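PDB 2Z1Q: acyl-CoA dehydrogenase from Thermus thermophilus, which probably catalyses the FAD-dependent oxidation of saturated acyl-CoA thioesters to their 2,3-dehydroacyl-CoA products, passing the electrons to an acceptor. Local coordinates for residues L486-A491 against A515-R520. Residues are numbered along the deposited sequence; the frame is centred on the assembly and turned at random.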
loop_
_atom_site.group_PDB
_atom_site.type_symbol
_atom_site.label_atom_id
_atom_site.label_comp_id
_atom_site.label_asym_id
_atom_site.label_seq_id
_atom_site.Cartn_x
_atom_site.Cartn_y
_atom_site.Cartn_z
ATOM N N LEU B 486 10.148 -16.786 10.433
ATOM C CA LEU B 486 10.259 -17.992 9.612
ATOM C C LEU B 486 10.260 -17.623 8.129
ATOM O O LEU B 486 11.009 -18.210 7.340
ATOM C CB LEU B 486 9.102 -18.958 9.928
ATOM C CG LEU B 486 9.129 -19.556 11.340
ATOM C CD1 LEU B 486 7.832 -20.307 11.622
ATOM C CD2 LEU B 486 10.327 -20.484 11.475
ATOM N N ILE B 487 9.437 -16.637 7.764
ATOM C CA ILE B 487 9.357 -16.167 6.379
ATOM C C ILE B 487 10.674 -15.558 5.913
ATOM O O ILE B 487 11.156 -15.876 4.826
ATOM C CB ILE B 487 8.254 -15.089 6.202
ATOM C CG1 ILE B 487 6.885 -15.733 6.427
ATOM C CG2 ILE B 487 8.386 -14.410 4.821
ATOM C CD1 ILE B 487 5.731 -14.774 6.498
ATOM N N ASP B 488 11.246 -14.669 6.720
ATOM C CA ASP B 488 12.503 -14.019 6.346
ATOM C C ASP B 488 13.667 -14.989 6.377
ATOM O O ASP B 488 14.646 -14.822 5.659
ATOM C CB ASP B 488 12.809 -12.848 7.276
ATOM C CG ASP B 488 12.118 -11.575 6.852
ATOM O OD1 ASP B 488 11.872 -10.711 7.721
ATOM O OD2 ASP B 488 11.830 -11.428 5.650
ATOM N N ALA B 489 13.555 -15.996 7.228
ATOM C CA ALA B 489 14.601 -16.990 7.352
ATOM C C ALA B 489 14.620 -17.793 6.058
ATOM O O ALA B 489 15.630 -17.825 5.361
ATOM C CB ALA B 489 14.320 -17.904 8.555
ATOM N N TYR B 490 13.492 -18.419 5.737
ATOM C CA TYR B 490 13.387 -19.220 4.524
ATOM C C TYR B 490 13.770 -18.404 3.295
ATOM O O TYR B 490 14.557 -18.850 2.469
ATOM C CB TYR B 490 11.963 -19.760 4.384
ATOM C CG TYR B 490 11.779 -20.746 3.260
ATOM C CD1 TYR B 490 11.121 -20.376 2.092
ATOM C CD2 TYR B 490 12.257 -22.059 3.364
ATOM C CE1 TYR B 490 10.935 -21.273 1.055
ATOM C CE2 TYR B 490 12.077 -22.970 2.325
ATOM C CZ TYR B 490 11.414 -22.563 1.172
ATOM O OH TYR B 490 11.227 -23.423 0.123
ATOM N N ALA B 491 13.238 -17.191 3.196
ATOM C CA ALA B 491 13.536 -16.318 2.063
ATOM C C ALA B 491 15.014 -15.941 1.980
ATOM O O ALA B 491 15.624 -16.048 0.919
ATOM C CB ALA B 491 12.691 -15.050 2.135
ATOM N N ALA B 515 20.226 -8.215 5.661
ATOM C CA ALA B 515 20.397 -7.149 6.652
ATOM C C ALA B 515 19.050 -6.660 7.181
ATOM O O ALA B 515 18.831 -6.593 8.393
ATOM C CB ALA B 515 21.168 -5.977 6.045
ATOM N N GLN B 516 18.151 -6.315 6.267
ATOM C CA GLN B 516 16.836 -5.832 6.657
ATOM C C GLN B 516 16.020 -6.877 7.404
ATOM O O GLN B 516 15.304 -6.547 8.346
ATOM C CB GLN B 516 16.092 -5.351 5.419
ATOM C CG GLN B 516 16.701 -4.098 4.834
ATOM C CD GLN B 516 16.045 -3.677 3.542
ATOM O OE1 GLN B 516 16.141 -4.362 2.522
ATOM N NE2 GLN B 516 15.365 -2.543 3.578
ATOM N N ALA B 517 16.134 -8.136 6.993
ATOM C CA ALA B 517 15.410 -9.217 7.650
ATOM C C ALA B 517 15.853 -9.355 9.105
ATOM O O ALA B 517 15.039 -9.656 9.986
ATOM C CB ALA B 517 15.642 -10.529 6.911
ATOM N N LEU B 518 17.143 -9.148 9.362
ATOM C CA LEU B 518 17.640 -9.260 10.727
ATOM C C LEU B 518 17.065 -8.148 11.587
ATOM O O LEU B 518 16.731 -8.369 12.745
ATOM C CB LEU B 518 19.176 -9.228 10.769
ATOM C CG LEU B 518 19.860 -10.600 10.872
ATOM C CD1 LEU B 518 19.494 -11.430 9.666
ATOM C CD2 LEU B 518 21.372 -10.446 10.964
ATOM N N ASP B 519 16.927 -6.956 11.020
ATOM C CA ASP B 519 16.379 -5.844 11.783
ATOM C C ASP B 519 14.931 -6.092 12.166
ATOM O O ASP B 519 14.524 -5.802 13.290
ATOM C CB ASP B 519 16.448 -4.548 10.989
ATOM C CG ASP B 519 17.858 -4.138 10.669
ATOM O OD1 ASP B 519 18.785 -4.510 11.427
ATOM O OD2 ASP B 519 18.029 -3.433 9.658
ATOM N N ARG B 520 14.171 -6.614 11.206
ATOM C CA ARG B 520 12.760 -6.920 11.392
ATOM C C ARG B 520 12.615 -8.043 12.412
ATOM O O ARG B 520 11.645 -8.081 13.168
ATOM C CB ARG B 520 12.142 -7.360 10.051
ATOM C CG ARG B 520 10.965 -6.520 9.593
ATOM C CD ARG B 520 11.110 -6.177 8.131
ATOM N NE ARG B 520 11.432 -7.355 7.326
ATOM C CZ ARG B 520 12.142 -7.314 6.202
ATOM N NH1 ARG B 520 12.603 -6.158 5.749
ATOM N NH2 ARG B 520 12.412 -8.432 5.536
HETATM O O HOH W 1 12.289 -10.977 10.292
#
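Asp488 sets its CG anti to its own carbonyl carbon (chi1 -84°), and Arg520 bends its chain at chi2 and chi3; the two torsional choices bring carboxylate and guanidinium together between neighbouring helices. The pair illustrates an interhelical salt bridge inside an all-helical domain, here joining helices 476-502 and 505-528, a helical hairpin in the C-terminal part of this acyl-CoA dehydrogenase. On the other flanks, helices 348-372 and 445-468 pack against 486-491. The backbones come closest at Asp488 and Ala517, whose CA atoms are 5.8 Å apart, a near approach that the small alanine permits: Ala517 CB packs against the CB and CG of Asp488, 3.7 Å from CG. Arg520 then reaches back along its own helix, one face of its guanidinium passing over Gln516 O and Ala517 CA, to cross the aspartate at about a right angle. Arg520 NH2 gives the straightest of the bonds, 3.1 Å to Asp488 OD2, which sits in the guanidinium plane; the donor, however, approaches from above the carboxylate plane, 36° out of it. Since the two planes are turned 53° from each other, the classic coplanar, two-pronged pairing is not attained, and Asp488 OD1 receives weak bonds from Arg520 NH2 and, at 3.4 Å, from Arg520 NE. Tyr513, two turns before the arginine on the same helix, adds a weak hydrogen bond to Asp488 OD2. With an alanine in place of Asp488, the Arg520 guanidinium would probably lose its carboxylate mate and be freer to turn. A water completes the link, donating to Asp488 OD1 at 2.6 Å and to Ala517 O at 3.1 Å.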